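Local atomic coordinates of phosphoserine phosphatase (Homo sapiens, PDB entry 6HYY), a protein that catalyses the hydrolysis of phosphoserine to serine and phosphate, a magnesium-dependent reaction of the haloacid dehalogenase-like family. Residues Phe15-Ser19 / Thr20-Glu24; Pro81-Thr84 / Pro85-Glu89; Glu113-Ala116 / Ser117-Ile121. One frame throughout, in Å; residues are numbered along the deposited sequence.

Contact 1 of 3, residues Phe15-Ser19 / Thr20-Glu24. With MG (magnesium ion), chain D; SER (serine), chain E.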
loop_
_atom_site.group_PDB
_atom_site.type_symbol
_atom_site.label_atom_id
_atom_site.label_comp_id
_atom_site.label_asym_id
_atom_site.label_seq_id
_atom_site.Cartn_x
_atom_site.Cartn_y
_atom_site.Cartn_z
ATOM N N PHE A 15 -2.388 6.124 -0.404
ATOM C CA PHE A 15 -3.083 4.851 -0.320
ATOM C C PHE A 15 -2.108 3.754 0.067
ATOM O O PHE A 15 -1.046 3.618 -0.552
ATOM C CB PHE A 15 -3.694 4.462 -1.659
ATOM C CG PHE A 15 -4.882 5.266 -2.078
ATOM C CD1 PHE A 15 -6.171 4.902 -1.701
ATOM C CD2 PHE A 15 -4.716 6.381 -2.890
ATOM C CE1 PHE A 15 -7.268 5.633 -2.105
ATOM C CE2 PHE A 15 -5.821 7.117 -3.325
ATOM C CZ PHE A 15 -7.100 6.759 -2.912
ATOM N N ASP A 16 -2.491 2.960 1.061
ATOM C CA ASP A 16 -1.937 1.630 1.245
ATOM C C ASP A 16 -2.220 0.785 0.003
ATOM O O ASP A 16 -3.275 0.921 -0.618
ATOM C CB ASP A 16 -2.595 1.026 2.494
ATOM C CG ASP A 16 -2.290 -0.450 2.689
ATOM O OD1 ASP A 16 -1.112 -0.814 2.716
ATOM O OD2 ASP A 16 -3.251 -1.214 2.847
ATOM N N VAL A 17 -1.283 -0.097 -0.357
ATOM C CA VAL A 17 -1.505 -0.956 -1.524
ATOM C C VAL A 17 -2.193 -2.278 -1.165
ATOM O O VAL A 17 -3.332 -2.528 -1.601
ATOM C CB VAL A 17 -0.185 -1.193 -2.276
ATOM C CG1 VAL A 17 -0.415 -2.145 -3.450
ATOM C CG2 VAL A 17 0.393 0.137 -2.759
ATOM N N ASP A 18 -1.533 -3.139 -0.375
ATOM C CA ASP A 18 -2.064 -4.493 -0.158
ATOM C C ASP A 18 -3.404 -4.452 0.576
ATOM O O ASP A 18 -3.517 -3.888 1.670
ATOM C CB ASP A 18 -1.114 -5.393 0.651
ATOM C CG ASP A 18 0.207 -5.710 -0.059
ATOM O OD1 ASP A 18 0.304 -5.613 -1.297
ATOM O OD2 ASP A 18 1.175 -6.076 0.652
ATOM N N SER A 19 -4.408 -5.098 -0.014
ATOM C CA SER A 19 -5.782 -5.194 0.465
ATOM C C SER A 19 -6.519 -3.864 0.454
ATOM O O SER A 19 -7.669 -3.804 0.888
ATOM C CB SER A 19 -5.864 -5.823 1.860
ATOM O OG SER A 19 -5.270 -7.108 1.822
ATOM N N THR A 20 -5.913 -2.801 -0.088
ATOM C CA THR A 20 -6.607 -1.529 -0.257
ATOM C C THR A 20 -6.706 -1.186 -1.739
ATOM O O THR A 20 -7.781 -1.332 -2.316
ATOM C CB THR A 20 -5.915 -0.425 0.541
ATOM O OG1 THR A 20 -6.016 -0.763 1.932
ATOM C CG2 THR A 20 -6.608 0.887 0.333
ATOM N N VAL A 21 -5.612 -0.789 -2.380
ATOM C CA VAL A 21 -5.640 -0.508 -3.819
ATOM C C VAL A 21 -5.761 -1.798 -4.621
ATOM O O VAL A 21 -6.398 -1.825 -5.685
ATOM C CB VAL A 21 -4.379 0.279 -4.215
ATOM C CG1 VAL A 21 -4.253 0.383 -5.742
ATOM C CG2 VAL A 21 -4.437 1.663 -3.618
ATOM N N ILE A 22 -5.133 -2.871 -4.149
ATOM C CA ILE A 22 -5.286 -4.184 -4.775
ATOM C C ILE A 22 -5.987 -5.128 -3.804
ATOM O O ILE A 22 -6.018 -4.914 -2.599
ATOM C CB ILE A 22 -3.943 -4.779 -5.241
ATOM C CG1 ILE A 22 -3.007 -5.003 -4.042
ATOM C CG2 ILE A 22 -3.313 -3.894 -6.338
ATOM C CD1 ILE A 22 -1.654 -5.625 -4.409
ATOM N N ARG A 23 -6.549 -6.211 -4.353
ATOM C CA ARG A 23 -7.339 -7.122 -3.529
ATOM C C ARG A 23 -6.462 -8.022 -2.668
ATOM O O ARG A 23 -6.879 -8.422 -1.574
ATOM C CB ARG A 23 -8.257 -7.963 -4.426
ATOM C CG ARG A 23 -8.967 -7.124 -5.478
ATOM C CD ARG A 23 -10.372 -7.636 -5.761
ATOM N NE ARG A 23 -11.325 -7.077 -4.805
ATOM C CZ ARG A 23 -12.648 -7.131 -4.928
ATOM N NH1 ARG A 23 -13.205 -7.720 -5.983
ATOM N NH2 ARG A 23 -13.417 -6.589 -3.989
ATOM N N GLU A 24 -5.249 -8.306 -3.121
ATOM C CA GLU A 24 -4.353 -9.303 -2.553
ATOM C C GLU A 24 -3.241 -8.635 -1.744
ATOM O O GLU A 24 -3.122 -7.408 -1.687
ATOM C CB GLU A 24 -3.766 -10.166 -3.676
ATOM C CG GLU A 24 -4.785 -10.689 -4.708
ATOM C CD GLU A 24 -4.845 -9.854 -5.996
ATOM O OE1 GLU A 24 -5.310 -10.392 -7.029
ATOM O OE2 GLU A 24 -4.430 -8.674 -5.974
HETATM MG MG MG D . -2.876 -3.172 3.751
HETATM N N SER E . 2.304 -4.888 2.596
HETATM C CA SER E . 2.078 -3.450 2.522
HETATM C C SER E . 2.216 -2.827 3.905
HETATM O O SER E . 1.317 -2.104 4.321
HETATM C CB SER E . 0.702 -3.138 1.976
HETATM O OG SER E . 0.640 -1.933 1.250
HETATM O OXT SER E . 3.180 -3.043 4.647
HETATM O O HOH W 1 -7.338 -8.991 0.942
HETATM O O HOH W 2 -1.029 -3.986 4.024
HETATM O O HOH W 3 -2.188 -2.378 5.717
HETATM O O HOH W 4 -3.399 -5.233 4.469
#
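Asp16 turns its CG away from its backbone N (chi1 170°), which brings OD2 within 2.9 Å of Thr20 OG1; the hydroxyl donates to the anti side of the carboxylate, 18° out of its plane. The same OD2 binds magnesium at 2.2 Å, beside the backbone O of Asp18, three waters and Asp175. Ile22 holds CG1 between backbone N and carbonyl carbon (chi1 62°), so that CD1 lies 3.8 Å from Val17 CG1 and also touches Asp18 OD1. Val17 O is gripped by Thr20 N and Ile22 N from opposite faces of its carbonyl plane, fixing the one-turn helix with its pi-type widening.

The OG of the bound serine gives a 2.5 Å hydrogen bond to Asp16 OD1 and receives one from Asp18 N at 3.0 Å, while its N donates to Asp18 OD2 at 2.5 Å. Asp18 OD1 accepts from Gly26 N. Removing the carboxylate with an alanine at Asp18 would probably cost the serine amine and Gly26 N this acceptor. This is the DxDxT signature of the family: metal and product hydroxyl are held by different oxygens of Asp16, consistent with its family role as nucleophile.

Contact 2 of 3, residues Pro81-Thr84 / Pro85-Glu89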
loop_
_atom_site.group_PDB
_atom_site.type_symbol
_atom_site.label_atom_id
_atom_site.label_comp_id
_atom_site.label_asym_id
_atom_site.label_seq_id
_atom_site.Cartn_x
_atom_site.Cartn_y
_atom_site.Cartn_z
ATOM N N PRO A 81 -1.636 -8.328 -9.927
ATOM C CA PRO A 81 -2.622 -8.119 -8.867
ATOM C C PRO A 81 -3.860 -7.421 -9.401
ATOM O O PRO A 81 -3.806 -6.639 -10.354
ATOM C CB PRO A 81 -1.874 -7.242 -7.857
ATOM C CG PRO A 81 -0.866 -6.521 -8.678
ATOM C CD PRO A 81 -0.429 -7.505 -9.741
ATOM N N HIS A 82 -4.993 -7.735 -8.785
ATOM C CA HIS A 82 -6.268 -7.168 -9.196
ATOM C C HIS A 82 -6.547 -5.872 -8.455
ATOM O O HIS A 82 -6.545 -5.847 -7.220
ATOM C CB HIS A 82 -7.398 -8.149 -8.931
ATOM C CG HIS A 82 -7.380 -9.324 -9.854
ATOM N ND1 HIS A 82 -8.527 -9.864 -10.387
ATOM C CD2 HIS A 82 -6.352 -10.039 -10.365
ATOM C CE1 HIS A 82 -8.209 -10.877 -11.173
ATOM N NE2 HIS A 82 -6.896 -11.005 -11.178
ATOM N N LEU A 83 -6.825 -4.814 -9.203
ATOM C CA LEU A 83 -7.227 -3.568 -8.568
ATOM C C LEU A 83 -8.608 -3.709 -7.931
ATOM O O LEU A 83 -9.528 -4.338 -8.479
ATOM C CB LEU A 83 -7.218 -2.418 -9.576
ATOM C CG LEU A 83 -5.875 -2.088 -10.208
ATOM C CD1 LEU A 83 -6.020 -0.994 -11.240
ATOM C CD2 LEU A 83 -4.909 -1.620 -9.143
ATOM N N THR A 84 -8.743 -3.133 -6.755
ATOM C CA THR A 84 -10.013 -3.128 -6.050
ATOM C C THR A 84 -11.040 -2.334 -6.847
ATOM O O THR A 84 -10.713 -1.282 -7.406
ATOM C CB THR A 84 -9.796 -2.480 -4.681
ATOM O OG1 THR A 84 -8.788 -3.210 -3.973
ATOM C CG2 THR A 84 -11.080 -2.368 -3.871
ATOM N N PRO A 85 -12.278 -2.808 -6.951
ATOM C CA PRO A 85 -13.314 -2.037 -7.648
ATOM C C PRO A 85 -13.419 -0.605 -7.140
ATOM O O PRO A 85 -13.383 -0.338 -5.931
ATOM C CB PRO A 85 -14.590 -2.833 -7.363
ATOM C CG PRO A 85 -14.089 -4.240 -7.203
ATOM C CD PRO A 85 -12.741 -4.145 -6.545
ATOM N N GLY A 86 -13.491 0.331 -8.084
ATOM C CA GLY A 86 -13.628 1.725 -7.763
ATOM C C GLY A 86 -12.336 2.507 -7.664
ATOM O O GLY A 86 -12.385 3.735 -7.739
ATOM N N ILE A 87 -11.189 1.839 -7.496
ATOM C CA ILE A 87 -9.970 2.627 -7.257
ATOM C C ILE A 87 -9.524 3.376 -8.518
ATOM O O ILE A 87 -9.044 4.520 -8.417
ATOM C CB ILE A 87 -8.839 1.766 -6.657
ATOM C CG1 ILE A 87 -7.666 2.652 -6.195
ATOM C CG2 ILE A 87 -8.276 0.806 -7.630
ATOM C CD1 ILE A 87 -8.021 3.702 -5.119
ATOM N N ARG A 88 -9.714 2.816 -9.719
ATOM C CA ARG A 88 -9.340 3.561 -10.926
ATOM C C ARG A 88 -10.129 4.862 -11.034
ATOM O O ARG A 88 -9.565 5.934 -11.312
ATOM C CB ARG A 88 -9.588 2.723 -12.182
ATOM C CG ARG A 88 -8.658 1.559 -12.405
ATOM C CD ARG A 88 -9.117 0.811 -13.689
ATOM N NE ARG A 88 -8.448 -0.474 -13.861
ATOM C CZ ARG A 88 -8.802 -1.611 -13.244
ATOM N NH1 ARG A 88 -9.849 -1.670 -12.410
ATOM N NH2 ARG A 88 -8.100 -2.713 -13.468
ATOM N N GLU A 89 -11.448 4.789 -10.832
ATOM C CA GLU A 89 -12.291 5.974 -10.924
ATOM C C GLU A 89 -11.932 6.984 -9.840
ATOM O O GLU A 89 -11.874 8.189 -10.103
ATOM C CB GLU A 89 -13.770 5.582 -10.836
ATOM C CG GLU A 89 -14.686 6.747 -11.145
ATOM C CD GLU A 89 -16.154 6.374 -11.130
ATOM O OE1 GLU A 89 -16.472 5.180 -10.943
ATOM O OE2 GLU A 89 -16.985 7.285 -11.304
HETATM O O HOH W 5 -10.462 -4.080 -10.918
HETATM O O HOH W 6 -10.729 -0.077 -10.144
#
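Leu83 reaches across to Ile87, and together with Thr84 O these buried groups make the tightly packed part of the turn. Leu83 CB meets Ile87 CG2 at 3.9 Å. That methyl sits between the backbone N and carbonyl carbon of Ile87, since CG1 takes the place opposite the N (chi1 -170°), and it presses to 3.2 Å from Thr84 O. Thr84 O also accepts from Ile87 N at 3.2 Å, in a nearly straight bond of 168°, closing a type II beta turn from Thr84 to Ile87. Gly86, at the helix N-cap, has a positive phi at which a CB would jam against the preceding carbonyl O.

The other side is open to solvent, with Pro85 and Arg88 exposed. The Arg88 guanidinium forms a lid: Leu83 CD1 lies over one face, offset toward the rim and 3.5 Å from Arg88 CZ, the two side chains crossing at about a right angle. Two waters bridge the turn: one donates to Leu83 O and accepts from Arg88 NH1, meeting the guanidinium at its edge, and the second joins Thr84 O to Arg88 N.

The turn leads from the loop after helix 69-78 into helix 87-96. The Thr84 hydroxyl donates to Thr20 O, Leu83 packs on Val21 and on Val115 of helix 109-116, and Ile87 covers Val21 and Phe15 beside the central sheet.

Contact 3 of 3, residues Glu113-Ala116 / Ser117-Ile121; sequences EHVA and SKLNI
The C-terminal end of helix 109-116 unwinds here into the loop that leads to strand 126-133. Ser117 N still makes the regular helical bond to Glu113 O at 2.8 Å, but the next turns tighten: Lys118 N binds Val115 O at 2.8 Å and Leu119 N binds Ala116 O at 2.9 Å, each across three residues. Asn120 then adopts left-handed backbone angles, bringing Ile121 N back to Ala116 O at 3.0 Å. Ala116 O thus holds two donors, which arrive from opposite faces of its plane.

Side chains follow the reversal. Ala116 CB and Ile121 CB meet at 3.9 Å, and both residues pack on Leu103 of the sheet. Val115 CG1 and Leu119 CD1 touch at 4.0 Å, the two side chains running side by side in the same direction. On the outer side, the first two Lys118 torsions (-87°, 162°) carry its CD methylene obliquely to the ring, 3.8 Å from His114 NE2; the bend at chi3 (72°) then directs CE and NZ, leaving Lys118 NZ 4.6 Å from His114 NE2, not in contact.

Strand 100-105, this helix and strand 126-133 form a beta-alpha-beta crossover between adjacent parallel strands, the repeating element of the Rossmann-like haloacid dehalogenase fold.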
loop_
_atom_site.group_PDB
_atom_site.type_symbol
_atom_site.label_atom_id
_atom_site.label_comp_id
_atom_site.label_asym_id
_atom_site.label_seq_id
_atom_site.Cartn_x
_atom_site.Cartn_y
_atom_site.Cartn_z
ATOM N N GLU A 113 5.038 -0.464 -8.777
ATOM C CA GLU A 113 5.145 0.415 -9.936
ATOM C C GLU A 113 4.238 -0.044 -11.069
ATOM O O GLU A 113 3.717 0.792 -11.813
ATOM C CB GLU A 113 6.596 0.500 -10.412
ATOM C CG GLU A 113 7.464 1.416 -9.546
ATOM C CD GLU A 113 8.794 1.761 -10.189
ATOM O OE1 GLU A 113 9.151 1.145 -11.211
ATOM O OE2 GLU A 113 9.487 2.659 -9.665
ATOM N N HIS A 114 4.045 -1.361 -11.216
ATOM C CA HIS A 114 3.064 -1.879 -12.164
ATOM C C HIS A 114 1.658 -1.394 -11.812
ATOM O O HIS A 114 0.914 -0.919 -12.677
ATOM C CB HIS A 114 3.138 -3.409 -12.182
ATOM C CG HIS A 114 1.992 -4.070 -12.884
ATOM N ND1 HIS A 114 1.929 -4.194 -14.256
ATOM C CD2 HIS A 114 0.865 -4.646 -12.401
ATOM C CE1 HIS A 114 0.810 -4.815 -14.588
ATOM N NE2 HIS A 114 0.147 -5.096 -13.480
ATOM N N VAL A 115 1.298 -1.466 -10.526
ATOM C CA VAL A 115 -0.003 -0.978 -10.076
ATOM C C VAL A 115 -0.125 0.522 -10.331
ATOM O O VAL A 115 -1.136 0.997 -10.857
ATOM C CB VAL A 115 -0.207 -1.325 -8.590
ATOM C CG1 VAL A 115 -1.442 -0.652 -8.025
ATOM C CG2 VAL A 115 -0.287 -2.821 -8.408
ATOM N N ALA A 116 0.908 1.293 -9.958
ATOM C CA ALA A 116 0.884 2.738 -10.184
ATOM C C ALA A 116 0.736 3.075 -11.662
ATOM O O ALA A 116 -0.024 3.983 -12.032
ATOM C CB ALA A 116 2.155 3.369 -9.627
ATOM N N SER A 117 1.456 2.341 -12.513
ATOM C CA SER A 117 1.295 2.332 -13.957
ATOM C C SER A 117 0.184 1.396 -14.395
ATOM O O SER A 117 0.338 0.588 -15.307
ATOM C CB SER A 117 2.608 1.955 -14.608
ATOM O OG SER A 117 2.470 2.040 -16.009
ATOM N N LYS A 118 -0.912 1.412 -13.650
ATOM C CA LYS A 118 -2.245 1.232 -14.176
ATOM C C LYS A 118 -3.126 2.397 -13.781
ATOM O O LYS A 118 -4.148 2.629 -14.435
ATOM C CB LYS A 118 -2.875 -0.096 -13.690
ATOM C CG LYS A 118 -2.516 -1.285 -14.592
ATOM C CD LYS A 118 -2.724 -2.660 -13.949
ATOM C CE LYS A 118 -4.195 -3.002 -13.816
ATOM N NZ LYS A 118 -4.419 -4.404 -13.321
ATOM N N LEU A 119 -2.713 3.182 -12.781
ATOM C CA LEU A 119 -3.500 4.268 -12.195
ATOM C C LEU A 119 -2.969 5.650 -12.560
ATOM O O LEU A 119 -3.384 6.649 -11.946
ATOM C CB LEU A 119 -3.523 4.140 -10.665
ATOM C CG LEU A 119 -4.144 2.846 -10.137
ATOM C CD1 LEU A 119 -3.718 2.612 -8.679
ATOM C CD2 LEU A 119 -5.658 2.904 -10.239
ATOM N N ASN A 120 -2.031 5.724 -13.504
ATOM C CA ASN A 120 -1.402 6.985 -13.913
ATOM C C ASN A 120 -0.735 7.708 -12.754
ATOM O O ASN A 120 -0.653 8.942 -12.750
ATOM C CB ASN A 120 -2.408 7.902 -14.582
ATOM C CG ASN A 120 -3.080 7.226 -15.707
ATOM O OD1 ASN A 120 -4.210 6.772 -15.581
ATOM N ND2 ASN A 120 -2.363 7.098 -16.813
ATOM N N ILE A 121 -0.245 6.945 -11.790
ATOM C CA ILE A 121 0.515 7.482 -10.667
ATOM C C ILE A 121 1.995 7.377 -11.022
ATOM O O ILE A 121 2.483 6.259 -11.269
ATOM C CB ILE A 121 0.198 6.718 -9.378
ATOM C CG1 ILE A 121 -1.277 6.911 -8.997
ATOM C CG2 ILE A 121 1.137 7.166 -8.229
ATOM C CD1 ILE A 121 -1.743 5.988 -7.856
#

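In the fold
The three contacts come in series along the chain and meet at residues 20-23. Contact 1 takes in the end of strand 12-16 of the central sheet and the short helix 17-21 after it, and carries the magnesium and serine; contact 2 opens helix 87-96 and contact 3 closes helix 109-116. Their centres lie about 9 Å (1 to 2), 13 Å (1 to 3) and 11 Å (2 to 3) apart. Contact 2 joins contact 1 through a probable hydrogen bond of Arg23 N to His82 O, while contact 3 packs on it where Val115 and Leu119 touch Val21. Contacts 2 and 3 meet where Pro81 rests on Val115 and Leu83 on Lys118. Parts distant in sequence therefore back the active-site turn from the side away from the metal.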